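PDB 3ZHC: phytase from Citrobacter braakii, which belongs to branch 2 of the histidine phosphatase superfamily, a family of enzymes with an alpha/beta core. Local coordinates for residues Val369-Val374 with Leu398-Cys403. The protein carries 2 engineered substitutions. Sequence-based numbering, arbitrary orientation. Where two conformers were deposited one is given.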
loop_
_atom_site.group_PDB
_atom_site.type_symbol
_atom_site.label_atom_id
_atom_site.label_comp_id
_atom_site.label_asym_id
_atom_site.label_seq_id
_atom_site.Cartn_x
_atom_site.Cartn_y
_atom_site.Cartn_z
ATOM N N VAL B 369 -12.687 -24.233 2.683
ATOM C CA VAL B 369 -12.997 -23.127 1.774
ATOM C C VAL B 369 -11.786 -22.239 1.552
ATOM O O VAL B 369 -11.233 -21.718 2.520
ATOM C CB VAL B 369 -14.158 -22.234 2.317
ATOM C CG1 VAL B 369 -14.468 -21.092 1.338
ATOM C CG2 VAL B 369 -15.390 -23.052 2.573
ATOM N N GLN B 370 -11.376 -22.073 0.281
ATOM C CA GLN B 370 -10.291 -21.151 -0.094
ATOM C C GLN B 370 -10.884 -19.973 -0.845
ATOM O O GLN B 370 -11.765 -20.160 -1.696
ATOM C CB GLN B 370 -9.229 -21.830 -0.967
ATOM C CG GLN B 370 -7.925 -21.007 -1.022
ATOM C CD GLN B 370 -6.831 -21.699 -1.751
ATOM O OE1 GLN B 370 -6.997 -22.097 -2.903
ATOM N NE2 GLN B 370 -5.675 -21.850 -1.091
ATOM N N VAL B 371 -10.397 -18.764 -0.529
ATOM C CA VAL B 371 -10.878 -17.529 -1.130
ATOM C C VAL B 371 -9.746 -16.881 -1.926
ATOM O O VAL B 371 -8.640 -16.712 -1.410
ATOM C CB VAL B 371 -11.401 -16.524 -0.076
ATOM C CG1 VAL B 371 -12.059 -15.307 -0.773
ATOM C CG2 VAL B 371 -12.378 -17.182 0.859
ATOM N N SER B 372 -10.037 -16.521 -3.180
ATOM C CA SER B 372 -9.065 -15.892 -4.072
ATOM C C SER B 372 -9.669 -14.728 -4.818
ATOM O O SER B 372 -10.890 -14.603 -4.904
ATOM C CB SER B 372 -8.568 -16.912 -5.099
ATOM O OG SER B 372 -7.935 -17.991 -4.464
ATOM N N PHE B 373 -8.802 -13.867 -5.352
ATOM C CA PHE B 373 -9.243 -12.818 -6.270
ATOM C C PHE B 373 -8.549 -13.043 -7.609
ATOM O O PHE B 373 -7.341 -12.917 -7.693
ATOM C CB PHE B 373 -9.007 -11.390 -5.753
ATOM C CG PHE B 373 -9.885 -10.373 -6.456
ATOM C CD1 PHE B 373 -9.506 -9.823 -7.665
ATOM C CD2 PHE B 373 -11.125 -9.998 -5.904
ATOM C CE1 PHE B 373 -10.342 -8.892 -8.319
ATOM C CE2 PHE B 373 -11.956 -9.076 -6.553
ATOM C CZ PHE B 373 -11.565 -8.527 -7.753
ATOM N N VAL B 374 -9.339 -13.385 -8.642
ATOM C CA VAL B 374 -8.833 -13.624 -10.013
ATOM C C VAL B 374 -9.175 -12.402 -10.886
ATOM O O VAL B 374 -10.326 -11.946 -10.909
ATOM C CB VAL B 374 -9.406 -14.922 -10.608
ATOM C CG1 VAL B 374 -8.949 -15.116 -12.037
ATOM C CG2 VAL B 374 -8.988 -16.105 -9.754
ATOM N N LEU B 398 -6.482 -14.729 -0.882
ATOM C CA LEU B 398 -7.130 -13.941 0.170
ATOM C C LEU B 398 -7.168 -14.751 1.477
ATOM O O LEU B 398 -7.273 -16.003 1.449
ATOM C CB LEU B 398 -8.531 -13.500 -0.250
ATOM C CG LEU B 398 -8.600 -12.715 -1.575
ATOM C CD1 LEU B 398 -10.005 -12.335 -1.848
ATOM C CD2 LEU B 398 -7.704 -11.460 -1.566
ATOM N N LYS B 399 -7.087 -14.023 2.604
ATOM C CA LYS B 399 -7.044 -14.620 3.937
ATOM C C LYS B 399 -8.279 -14.226 4.771
ATOM O O LYS B 399 -8.490 -13.030 5.064
ATOM C CB LYS B 399 -5.765 -14.190 4.664
ATOM C CG LYS B 399 -4.446 -14.375 3.858
ATOM C CD LYS B 399 -4.209 -15.812 3.409
ATOM C CE LYS B 399 -2.909 -15.925 2.584
ATOM N NZ LYS B 399 -2.647 -17.321 2.098
ATOM N N LEU B 400 -9.089 -15.231 5.143
ATOM C CA LEU B 400 -10.242 -15.051 6.021
ATOM C C LEU B 400 -9.707 -15.349 7.417
ATOM O O LEU B 400 -9.825 -16.472 7.911
ATOM C CB LEU B 400 -11.414 -15.980 5.652
ATOM C CG LEU B 400 -12.412 -15.508 4.621
ATOM C CD1 LEU B 400 -13.355 -16.639 4.254
ATOM C CD2 LEU B 400 -13.185 -14.314 5.160
ATOM N N ILE B 401 -9.123 -14.323 8.040
ATOM C CA ILE B 401 -8.454 -14.438 9.360
ATOM C C ILE B 401 -9.417 -14.788 10.529
ATOM O O ILE B 401 -9.044 -15.543 11.439
ATOM C CB ILE B 401 -7.678 -13.137 9.704
ATOM C CG1 ILE B 401 -6.562 -12.873 8.682
ATOM C CG2 ILE B 401 -7.067 -13.210 11.099
ATOM C CD1 ILE B 401 -5.935 -11.521 8.839
ATOM N N ALA B 402 -10.638 -14.242 10.485
ATOM C CA ALA B 402 -11.661 -14.457 11.542
ATOM C C ALA B 402 -12.119 -15.922 11.749
ATOM O O ALA B 402 -12.714 -16.230 12.794
ATOM C CB ALA B 402 -12.886 -13.572 11.276
ATOM N N CYS B 403 -11.858 -16.810 10.764
ATOM C CA CYS B 403 -12.216 -18.246 10.868
ATOM C C CYS B 403 -11.582 -18.912 12.075
ATOM O O CYS B 403 -10.420 -18.654 12.390
ATOM C CB CYS B 403 -11.806 -19.023 9.604
ATOM S SG CYS B 403 -12.861 -18.774 8.197
HETATM O O HOH W 1 -8.308 -18.524 1.185
#
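Leu398 carries most of this buried contact, lying beside strand 366-375 of the central sheet, with the chain of 394-398 leading into it. Its CB sits over the carbonyl of Val371, 3.4 Å from Val371 O. With CG anti to the carbonyl carbon (chi1 -55°), the side chain leans along the strand: CG faces Ser372 C and Phe373 N, and CD1 ends near Ser372 C, between Val371 CG1, 3.8 Å away, and Phe373 CB. Trp339, from a loop, and Leu354 of strand 353-361 also touch Leu398. The backbone of Leu398 gives one direct bond, N to Val371 O at 3.0 Å, bent at the hydrogen (146°) and reaching the oxygen from above the carbonyl plane. A water links the other pair of backbone atoms, accepting from Val371 N and donating to Leu398 O, both at 2.7 Å. Strands 394-398 and 366-375 pair antiparallel in the mixed sheet of the histidine phosphatase alpha/beta core; strand 412-413 pairs with 366-375 farther along, by Val369. The chain between them passes through a type I beta turn, Leu400 to Cys403, and Cys403 is disulfide-bonded to Cys412. Leu400, the first residue of the turn, points its side chain at the strand: its CD1 meets Val371 CG2 at 3.6 Å, the two side chains crossing at about a right angle, while Phe417 and Leu420 of helix 414-424 also pack on Leu400.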